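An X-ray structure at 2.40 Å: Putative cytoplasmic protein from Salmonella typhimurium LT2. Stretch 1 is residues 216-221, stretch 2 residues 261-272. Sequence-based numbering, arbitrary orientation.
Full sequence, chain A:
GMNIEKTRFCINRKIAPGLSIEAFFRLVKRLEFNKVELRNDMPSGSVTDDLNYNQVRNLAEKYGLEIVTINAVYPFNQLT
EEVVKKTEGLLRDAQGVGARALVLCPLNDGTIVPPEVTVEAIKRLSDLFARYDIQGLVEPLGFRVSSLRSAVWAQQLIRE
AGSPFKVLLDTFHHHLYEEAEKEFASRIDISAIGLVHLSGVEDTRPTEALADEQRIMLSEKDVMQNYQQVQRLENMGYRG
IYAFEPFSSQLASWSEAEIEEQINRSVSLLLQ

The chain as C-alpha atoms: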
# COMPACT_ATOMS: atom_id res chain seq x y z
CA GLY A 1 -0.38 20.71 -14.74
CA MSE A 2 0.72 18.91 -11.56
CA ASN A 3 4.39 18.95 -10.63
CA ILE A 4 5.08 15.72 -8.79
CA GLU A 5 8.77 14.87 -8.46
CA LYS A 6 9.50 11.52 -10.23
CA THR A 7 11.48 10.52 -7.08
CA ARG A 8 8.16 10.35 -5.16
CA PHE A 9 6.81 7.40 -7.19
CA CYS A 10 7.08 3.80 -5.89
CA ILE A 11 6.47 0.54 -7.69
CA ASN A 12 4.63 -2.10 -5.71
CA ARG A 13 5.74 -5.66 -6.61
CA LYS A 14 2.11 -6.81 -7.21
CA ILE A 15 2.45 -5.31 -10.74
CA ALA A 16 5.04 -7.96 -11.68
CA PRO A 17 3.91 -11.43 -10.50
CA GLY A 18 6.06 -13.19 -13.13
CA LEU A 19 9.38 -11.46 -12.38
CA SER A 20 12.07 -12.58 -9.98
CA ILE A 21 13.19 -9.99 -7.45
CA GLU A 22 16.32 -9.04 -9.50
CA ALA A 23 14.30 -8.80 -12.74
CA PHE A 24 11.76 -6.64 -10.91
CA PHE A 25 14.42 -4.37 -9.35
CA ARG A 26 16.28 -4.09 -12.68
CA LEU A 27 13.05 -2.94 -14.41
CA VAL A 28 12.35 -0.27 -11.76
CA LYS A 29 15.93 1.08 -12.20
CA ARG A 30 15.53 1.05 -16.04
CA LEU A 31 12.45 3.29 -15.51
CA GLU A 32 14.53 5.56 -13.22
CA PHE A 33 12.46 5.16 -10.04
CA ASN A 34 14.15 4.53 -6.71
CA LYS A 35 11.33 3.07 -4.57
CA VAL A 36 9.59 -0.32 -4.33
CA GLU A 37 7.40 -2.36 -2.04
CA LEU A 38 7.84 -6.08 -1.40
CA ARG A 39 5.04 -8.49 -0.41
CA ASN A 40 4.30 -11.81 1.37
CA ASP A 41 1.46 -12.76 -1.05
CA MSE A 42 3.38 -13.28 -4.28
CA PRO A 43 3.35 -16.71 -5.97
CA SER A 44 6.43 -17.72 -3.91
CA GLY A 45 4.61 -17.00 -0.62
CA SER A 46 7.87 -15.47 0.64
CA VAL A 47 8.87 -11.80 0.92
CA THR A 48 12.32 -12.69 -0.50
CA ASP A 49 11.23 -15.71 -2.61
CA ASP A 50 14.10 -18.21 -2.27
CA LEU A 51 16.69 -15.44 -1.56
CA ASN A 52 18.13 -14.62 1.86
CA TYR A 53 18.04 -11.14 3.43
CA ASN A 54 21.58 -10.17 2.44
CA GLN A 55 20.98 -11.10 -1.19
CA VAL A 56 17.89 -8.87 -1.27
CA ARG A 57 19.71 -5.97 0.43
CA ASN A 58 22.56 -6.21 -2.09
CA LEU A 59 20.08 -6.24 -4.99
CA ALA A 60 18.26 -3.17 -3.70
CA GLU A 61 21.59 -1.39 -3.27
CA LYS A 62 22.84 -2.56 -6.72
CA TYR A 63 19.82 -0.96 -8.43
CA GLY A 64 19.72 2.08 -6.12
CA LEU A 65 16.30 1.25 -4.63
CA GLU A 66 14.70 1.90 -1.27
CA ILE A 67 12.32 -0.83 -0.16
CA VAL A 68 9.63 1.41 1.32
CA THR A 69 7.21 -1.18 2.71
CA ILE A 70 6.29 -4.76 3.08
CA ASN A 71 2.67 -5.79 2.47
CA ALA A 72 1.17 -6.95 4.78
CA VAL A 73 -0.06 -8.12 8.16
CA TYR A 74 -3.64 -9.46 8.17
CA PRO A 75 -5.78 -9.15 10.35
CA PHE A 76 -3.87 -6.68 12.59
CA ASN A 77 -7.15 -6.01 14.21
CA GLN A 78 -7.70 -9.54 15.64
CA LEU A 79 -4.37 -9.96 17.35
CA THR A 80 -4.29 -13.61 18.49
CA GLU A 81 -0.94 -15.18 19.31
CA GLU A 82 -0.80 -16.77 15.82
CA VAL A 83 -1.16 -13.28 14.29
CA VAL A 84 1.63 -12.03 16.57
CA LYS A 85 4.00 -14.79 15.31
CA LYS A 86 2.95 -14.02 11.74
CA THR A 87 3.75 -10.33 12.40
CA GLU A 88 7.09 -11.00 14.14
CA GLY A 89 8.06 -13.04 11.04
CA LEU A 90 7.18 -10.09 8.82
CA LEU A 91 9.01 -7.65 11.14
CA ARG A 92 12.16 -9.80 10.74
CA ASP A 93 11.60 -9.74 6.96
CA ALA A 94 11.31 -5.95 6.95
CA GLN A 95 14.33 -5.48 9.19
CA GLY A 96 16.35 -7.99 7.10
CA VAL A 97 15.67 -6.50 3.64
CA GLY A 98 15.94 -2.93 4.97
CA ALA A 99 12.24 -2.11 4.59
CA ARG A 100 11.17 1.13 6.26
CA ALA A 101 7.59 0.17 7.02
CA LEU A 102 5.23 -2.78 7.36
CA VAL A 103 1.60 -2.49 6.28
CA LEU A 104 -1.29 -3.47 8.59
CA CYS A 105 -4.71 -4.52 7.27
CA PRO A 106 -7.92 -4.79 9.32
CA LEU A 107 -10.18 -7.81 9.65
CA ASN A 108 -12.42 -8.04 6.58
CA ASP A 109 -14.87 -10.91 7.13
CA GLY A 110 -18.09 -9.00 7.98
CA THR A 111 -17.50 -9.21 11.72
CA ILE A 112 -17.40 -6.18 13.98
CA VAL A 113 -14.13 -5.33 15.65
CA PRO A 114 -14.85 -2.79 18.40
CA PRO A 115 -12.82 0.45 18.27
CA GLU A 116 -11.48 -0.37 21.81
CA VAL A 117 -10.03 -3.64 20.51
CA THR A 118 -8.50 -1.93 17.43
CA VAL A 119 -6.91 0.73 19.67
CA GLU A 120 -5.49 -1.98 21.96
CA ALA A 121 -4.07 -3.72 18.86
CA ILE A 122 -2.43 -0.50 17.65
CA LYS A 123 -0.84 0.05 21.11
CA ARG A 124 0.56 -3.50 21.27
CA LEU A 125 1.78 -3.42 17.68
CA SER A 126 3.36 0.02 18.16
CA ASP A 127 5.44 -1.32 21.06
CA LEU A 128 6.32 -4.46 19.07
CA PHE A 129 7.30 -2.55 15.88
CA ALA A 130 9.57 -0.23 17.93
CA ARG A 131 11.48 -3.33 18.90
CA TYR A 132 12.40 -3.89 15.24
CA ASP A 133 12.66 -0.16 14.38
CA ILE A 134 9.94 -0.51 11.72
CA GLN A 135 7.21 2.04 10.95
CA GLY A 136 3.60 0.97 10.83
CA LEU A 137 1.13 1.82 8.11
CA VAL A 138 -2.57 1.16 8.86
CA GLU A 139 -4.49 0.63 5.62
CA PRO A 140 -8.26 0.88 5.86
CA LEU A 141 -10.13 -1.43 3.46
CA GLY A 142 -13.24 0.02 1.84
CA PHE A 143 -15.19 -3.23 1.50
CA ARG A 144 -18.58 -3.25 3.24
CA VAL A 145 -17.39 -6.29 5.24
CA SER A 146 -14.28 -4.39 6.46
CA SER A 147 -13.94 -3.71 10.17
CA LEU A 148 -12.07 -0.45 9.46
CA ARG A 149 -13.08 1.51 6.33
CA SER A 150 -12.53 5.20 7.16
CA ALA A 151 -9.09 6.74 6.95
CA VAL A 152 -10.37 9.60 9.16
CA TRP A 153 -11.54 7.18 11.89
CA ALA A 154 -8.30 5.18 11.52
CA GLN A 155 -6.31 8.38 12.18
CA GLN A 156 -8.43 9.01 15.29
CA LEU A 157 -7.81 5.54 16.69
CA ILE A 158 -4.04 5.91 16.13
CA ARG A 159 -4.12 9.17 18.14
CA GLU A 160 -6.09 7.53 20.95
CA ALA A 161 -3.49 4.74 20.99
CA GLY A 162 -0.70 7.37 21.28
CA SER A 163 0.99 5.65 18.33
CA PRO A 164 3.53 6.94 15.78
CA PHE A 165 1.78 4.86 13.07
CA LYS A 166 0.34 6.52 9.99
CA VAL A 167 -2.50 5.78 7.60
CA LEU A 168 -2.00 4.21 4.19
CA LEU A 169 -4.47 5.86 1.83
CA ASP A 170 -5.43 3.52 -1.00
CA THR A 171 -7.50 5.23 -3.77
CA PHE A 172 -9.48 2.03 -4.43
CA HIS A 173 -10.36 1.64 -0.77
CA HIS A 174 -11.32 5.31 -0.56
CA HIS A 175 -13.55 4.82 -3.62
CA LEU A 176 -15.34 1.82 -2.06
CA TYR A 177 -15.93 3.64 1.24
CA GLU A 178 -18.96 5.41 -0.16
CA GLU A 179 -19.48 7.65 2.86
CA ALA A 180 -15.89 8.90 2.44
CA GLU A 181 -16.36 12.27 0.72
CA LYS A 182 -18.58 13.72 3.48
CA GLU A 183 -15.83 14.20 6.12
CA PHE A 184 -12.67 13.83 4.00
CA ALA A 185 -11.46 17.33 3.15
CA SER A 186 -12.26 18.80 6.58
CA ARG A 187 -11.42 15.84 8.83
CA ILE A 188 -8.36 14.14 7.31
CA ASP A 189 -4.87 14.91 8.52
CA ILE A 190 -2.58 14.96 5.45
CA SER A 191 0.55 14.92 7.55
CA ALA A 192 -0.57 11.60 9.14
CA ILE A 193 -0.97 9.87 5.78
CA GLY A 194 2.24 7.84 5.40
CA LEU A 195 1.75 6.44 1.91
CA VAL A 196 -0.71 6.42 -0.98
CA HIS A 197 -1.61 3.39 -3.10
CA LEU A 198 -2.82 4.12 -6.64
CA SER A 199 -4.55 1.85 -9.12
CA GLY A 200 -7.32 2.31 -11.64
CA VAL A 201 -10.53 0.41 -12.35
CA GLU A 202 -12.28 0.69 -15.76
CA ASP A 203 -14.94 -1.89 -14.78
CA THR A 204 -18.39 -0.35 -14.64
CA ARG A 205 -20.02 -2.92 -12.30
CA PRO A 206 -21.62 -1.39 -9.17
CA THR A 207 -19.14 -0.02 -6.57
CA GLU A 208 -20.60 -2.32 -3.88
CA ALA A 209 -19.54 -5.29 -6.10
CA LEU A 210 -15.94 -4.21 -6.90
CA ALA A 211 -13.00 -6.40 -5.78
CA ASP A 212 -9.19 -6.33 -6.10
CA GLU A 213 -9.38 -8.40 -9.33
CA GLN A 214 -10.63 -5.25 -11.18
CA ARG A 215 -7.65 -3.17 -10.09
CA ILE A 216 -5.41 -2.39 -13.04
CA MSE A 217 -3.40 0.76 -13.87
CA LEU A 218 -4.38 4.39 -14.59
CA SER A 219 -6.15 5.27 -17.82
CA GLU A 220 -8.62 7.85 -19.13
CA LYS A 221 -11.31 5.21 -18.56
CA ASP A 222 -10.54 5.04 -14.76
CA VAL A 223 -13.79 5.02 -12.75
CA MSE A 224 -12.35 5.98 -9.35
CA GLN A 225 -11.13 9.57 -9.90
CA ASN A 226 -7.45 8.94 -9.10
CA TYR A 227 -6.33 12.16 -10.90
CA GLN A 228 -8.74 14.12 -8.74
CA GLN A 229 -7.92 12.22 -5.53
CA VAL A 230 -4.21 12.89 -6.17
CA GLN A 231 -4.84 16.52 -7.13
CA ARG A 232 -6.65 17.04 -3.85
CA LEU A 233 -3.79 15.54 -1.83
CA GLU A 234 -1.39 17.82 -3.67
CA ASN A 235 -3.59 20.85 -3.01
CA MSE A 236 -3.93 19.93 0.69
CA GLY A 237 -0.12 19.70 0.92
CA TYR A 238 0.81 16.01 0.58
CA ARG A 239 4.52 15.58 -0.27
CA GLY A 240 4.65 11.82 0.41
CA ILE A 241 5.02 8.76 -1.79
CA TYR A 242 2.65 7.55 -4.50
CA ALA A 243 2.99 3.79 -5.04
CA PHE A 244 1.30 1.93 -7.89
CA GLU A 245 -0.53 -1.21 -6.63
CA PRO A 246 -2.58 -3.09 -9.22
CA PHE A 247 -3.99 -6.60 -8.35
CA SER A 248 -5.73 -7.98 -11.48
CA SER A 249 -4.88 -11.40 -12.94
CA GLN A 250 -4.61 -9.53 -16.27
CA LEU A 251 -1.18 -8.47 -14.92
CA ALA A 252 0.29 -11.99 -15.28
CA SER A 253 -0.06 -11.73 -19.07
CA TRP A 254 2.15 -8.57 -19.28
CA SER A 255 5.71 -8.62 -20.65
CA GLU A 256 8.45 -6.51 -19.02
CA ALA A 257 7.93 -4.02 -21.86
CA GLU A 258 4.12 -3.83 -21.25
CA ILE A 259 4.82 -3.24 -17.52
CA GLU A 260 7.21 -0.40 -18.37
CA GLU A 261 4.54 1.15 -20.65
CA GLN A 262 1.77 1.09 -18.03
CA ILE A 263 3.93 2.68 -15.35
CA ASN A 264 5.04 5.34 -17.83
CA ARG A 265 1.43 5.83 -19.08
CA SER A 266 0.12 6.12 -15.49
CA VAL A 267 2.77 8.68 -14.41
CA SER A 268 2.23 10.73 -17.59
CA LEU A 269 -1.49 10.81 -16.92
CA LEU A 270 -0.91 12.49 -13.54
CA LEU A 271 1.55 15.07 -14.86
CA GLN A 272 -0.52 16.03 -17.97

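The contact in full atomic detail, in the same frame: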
# COMPACT_ATOMS: atom_id res chain seq x y z
N ILE A 216 -6.47 -2.43 -12.04
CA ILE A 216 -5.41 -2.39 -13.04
C ILE A 216 -4.59 -1.08 -12.87
O ILE A 216 -4.33 -0.67 -11.76
CB ILE A 216 -5.98 -2.60 -14.47
CG1 ILE A 216 -6.97 -1.49 -14.87
CG2 ILE A 216 -6.66 -3.94 -14.51
CD1 ILE A 216 -7.60 -1.71 -16.25
N MSE A 217 -4.16 -0.47 -13.96
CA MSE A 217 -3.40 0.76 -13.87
C MSE A 217 -4.24 1.96 -14.36
O MSE A 217 -5.43 1.82 -14.68
CB MSE A 217 -2.07 0.58 -14.61
CG MSE A 217 -1.12 -0.36 -13.85
SE MSE A 217 -0.27 0.52 -12.26
CE MSE A 217 1.06 1.53 -13.25
N LEU A 218 -3.63 3.15 -14.36
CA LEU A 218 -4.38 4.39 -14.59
C LEU A 218 -4.60 4.62 -16.07
O LEU A 218 -3.67 4.55 -16.85
CB LEU A 218 -3.66 5.59 -13.95
CG LEU A 218 -3.47 5.45 -12.43
CD1 LEU A 218 -2.85 6.73 -11.81
CD2 LEU A 218 -4.77 5.10 -11.74
N SER A 219 -5.85 4.86 -16.45
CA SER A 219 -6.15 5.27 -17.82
C SER A 219 -7.16 6.42 -17.78
O SER A 219 -7.58 6.85 -16.70
CB SER A 219 -6.70 4.09 -18.63
OG SER A 219 -8.09 3.88 -18.39
N GLU A 220 -7.53 6.90 -18.97
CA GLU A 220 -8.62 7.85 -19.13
C GLU A 220 -9.97 7.23 -18.76
O GLU A 220 -10.90 7.93 -18.40
CB GLU A 220 -8.69 8.36 -20.58
CG GLU A 220 -7.44 9.12 -21.06
CD GLU A 220 -7.17 10.38 -20.26
OE1 GLU A 220 -8.12 10.90 -19.64
OE2 GLU A 220 -6.00 10.85 -20.24
N LYS A 221 -10.06 5.90 -18.86
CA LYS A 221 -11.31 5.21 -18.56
C LYS A 221 -11.48 4.90 -17.07
O LYS A 221 -12.50 4.32 -16.69
CB LYS A 221 -11.45 3.93 -19.41
N GLU A 261 5.48 0.25 -19.97
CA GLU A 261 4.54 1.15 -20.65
C GLU A 261 3.43 1.66 -19.73
O GLU A 261 3.06 2.83 -19.77
CB GLU A 261 3.88 0.43 -21.84
CG GLU A 261 4.76 0.24 -23.09
CD GLU A 261 4.08 -0.62 -24.17
OE1 GLU A 261 2.88 -0.93 -24.04
OE2 GLU A 261 4.75 -0.98 -25.16
N GLN A 262 2.91 0.78 -18.90
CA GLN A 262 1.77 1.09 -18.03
C GLN A 262 2.16 2.00 -16.87
O GLN A 262 1.37 2.81 -16.40
CB GLN A 262 1.19 -0.19 -17.47
CG GLN A 262 0.59 -1.10 -18.54
CD GLN A 262 -0.89 -0.88 -18.76
OE1 GLN A 262 -1.51 -0.01 -18.14
NE2 GLN A 262 -1.48 -1.68 -19.63
N ILE A 263 3.39 1.83 -16.40
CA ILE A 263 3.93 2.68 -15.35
C ILE A 263 4.21 4.03 -15.96
O ILE A 263 3.84 5.05 -15.39
CB ILE A 263 5.23 2.09 -14.70
CG1 ILE A 263 4.91 0.76 -13.98
CG2 ILE A 263 5.82 3.07 -13.71
CD1 ILE A 263 6.11 -0.18 -13.77
N ASN A 264 4.85 4.06 -17.12
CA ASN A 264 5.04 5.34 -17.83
C ASN A 264 3.70 6.04 -18.18
O ASN A 264 3.54 7.25 -17.93
CB ASN A 264 5.92 5.16 -19.07
CG ASN A 264 7.38 4.85 -18.73
OD1 ASN A 264 7.86 5.15 -17.63
ND2 ASN A 264 8.08 4.25 -19.67
N ARG A 265 2.73 5.27 -18.70
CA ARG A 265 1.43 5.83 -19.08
C ARG A 265 0.70 6.38 -17.85
O ARG A 265 0.08 7.44 -17.92
CB ARG A 265 0.58 4.79 -19.83
N SER A 266 0.78 5.68 -16.73
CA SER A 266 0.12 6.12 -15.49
C SER A 266 0.72 7.41 -14.94
O SER A 266 -0.01 8.36 -14.65
CB SER A 266 0.15 5.01 -14.45
OG SER A 266 -0.66 3.92 -14.87
N VAL A 267 2.05 7.46 -14.82
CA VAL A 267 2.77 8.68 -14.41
C VAL A 267 2.41 9.87 -15.29
O VAL A 267 2.00 10.92 -14.77
CB VAL A 267 4.30 8.45 -14.39
CG1 VAL A 267 5.09 9.77 -14.35
CG2 VAL A 267 4.67 7.60 -13.16
N SER A 268 2.51 9.68 -16.61
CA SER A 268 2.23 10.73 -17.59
C SER A 268 0.82 11.27 -17.49
O SER A 268 0.58 12.45 -17.73
CB SER A 268 2.47 10.23 -19.01
OG SER A 268 3.85 9.99 -19.21
N LEU A 269 -0.12 10.40 -17.14
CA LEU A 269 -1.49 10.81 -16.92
C LEU A 269 -1.64 11.79 -15.76
O LEU A 269 -2.48 12.68 -15.80
CB LEU A 269 -2.36 9.58 -16.68
CG LEU A 269 -3.87 9.84 -16.72
CD1 LEU A 269 -4.57 8.79 -17.62
CD2 LEU A 269 -4.48 9.89 -15.30
N LEU A 270 -0.83 11.63 -14.72
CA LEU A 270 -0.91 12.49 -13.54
C LEU A 270 -0.26 13.84 -13.79
O LEU A 270 -0.72 14.86 -13.28
CB LEU A 270 -0.30 11.79 -12.31
CG LEU A 270 -1.04 10.49 -11.94
CD1 LEU A 270 -0.23 9.65 -10.97
CD2 LEU A 270 -2.44 10.78 -11.41
N LEU A 271 0.80 13.84 -14.59
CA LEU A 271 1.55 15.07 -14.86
C LEU A 271 1.03 15.88 -16.06
O LEU A 271 1.57 16.95 -16.37
CB LEU A 271 3.04 14.72 -15.02
CG LEU A 271 3.62 13.89 -13.86
CD1 LEU A 271 5.07 13.46 -14.10
CD2 LEU A 271 3.52 14.63 -12.54
N GLN A 272 -0.02 15.39 -16.73
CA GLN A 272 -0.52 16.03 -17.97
C GLN A 272 -1.05 17.45 -17.77
O GLN A 272 -1.29 17.92 -16.65
CB GLN A 272 -1.62 15.18 -18.62
CG GLN A 272 -2.93 15.15 -17.82
CD GLN A 272 -4.06 14.48 -18.57
OE1 GLN A 272 -4.47 14.96 -19.62
NE2 GLN A 272 -4.57 13.38 -18.02
OXT GLN A 272 -1.28 18.16 -18.74
O HOH W 1 -3.75 -1.36 -16.99

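An irregular segment, residues 216-221, packs against one side of the helix near the chain's C-terminus through a small contact in which apolar side chains meet both apolar and polar groups of the partner, pinned by a single direct hydrogen bond to a helix serine and burying 442 Å² in total.

The pin lies where the two backbones come closest, with the CA atoms of L218 and S266 4.9 Å apart. The amide N of L218 donates to OG of S266 over 3.1 Å, with an N-H...acceptor angle of 148°. The same hydroxyl donates to the helix carbonyl O of Q262 at 2.8 Å, an oxygen that also accepts from the backbone N of S266 at 2.9 Å. The serine, in its m rotamer, therefore serves as a relay: its proton is turned back to the helix, which leaves its oxygen free to accept from the amide of L218. CB of L218 lies 3.6 Å from OG of S266.

M217 and L218 both direct their CA-to-CB bonds toward the helix and account for most of the surface covered on their side. M217, a selenomethionine, has all three chi angles in the m well, and its terminal CE lies 3.4 Å from O of Q262, 3.4 Å from OG of S266 and 4.0 Å from CG1 of I263. The methyl rests against this turn; its closest approach to I263 is CE to CA, 3.7 Å, and the CA-to-CB bond of I263 points away from the segment. The side chain of L218 reaches further along the helix, placing its CD1 4.0 Å from CD1 of L270, whose CA-to-CB bond runs sideways but whose end comes nearer.

A water adds a second polar link beside M217. It accepts from the backbone N of M217 at 3.2 Å and donates to OE1 of Q262 at 2.9 Å.

Towards the C-terminus, L269 becomes the main partner. Its CD1 sits 3.5 Å from the carbonyl C of S219 and 3.6 Å from OE2 of E220, so it packs against backbone and the end of an acidic side chain rather than another apolar group. The CA-to-CB bond of S219 points away, and its OG instead accepts from N of K221 at 2.9 Å, a bond within the segment. At the exposed margin, OE2 of E220 approaches NE2 of Q272 to 3.7 Å, while that amide nitrogen donates to O of L269 at 3.1 Å.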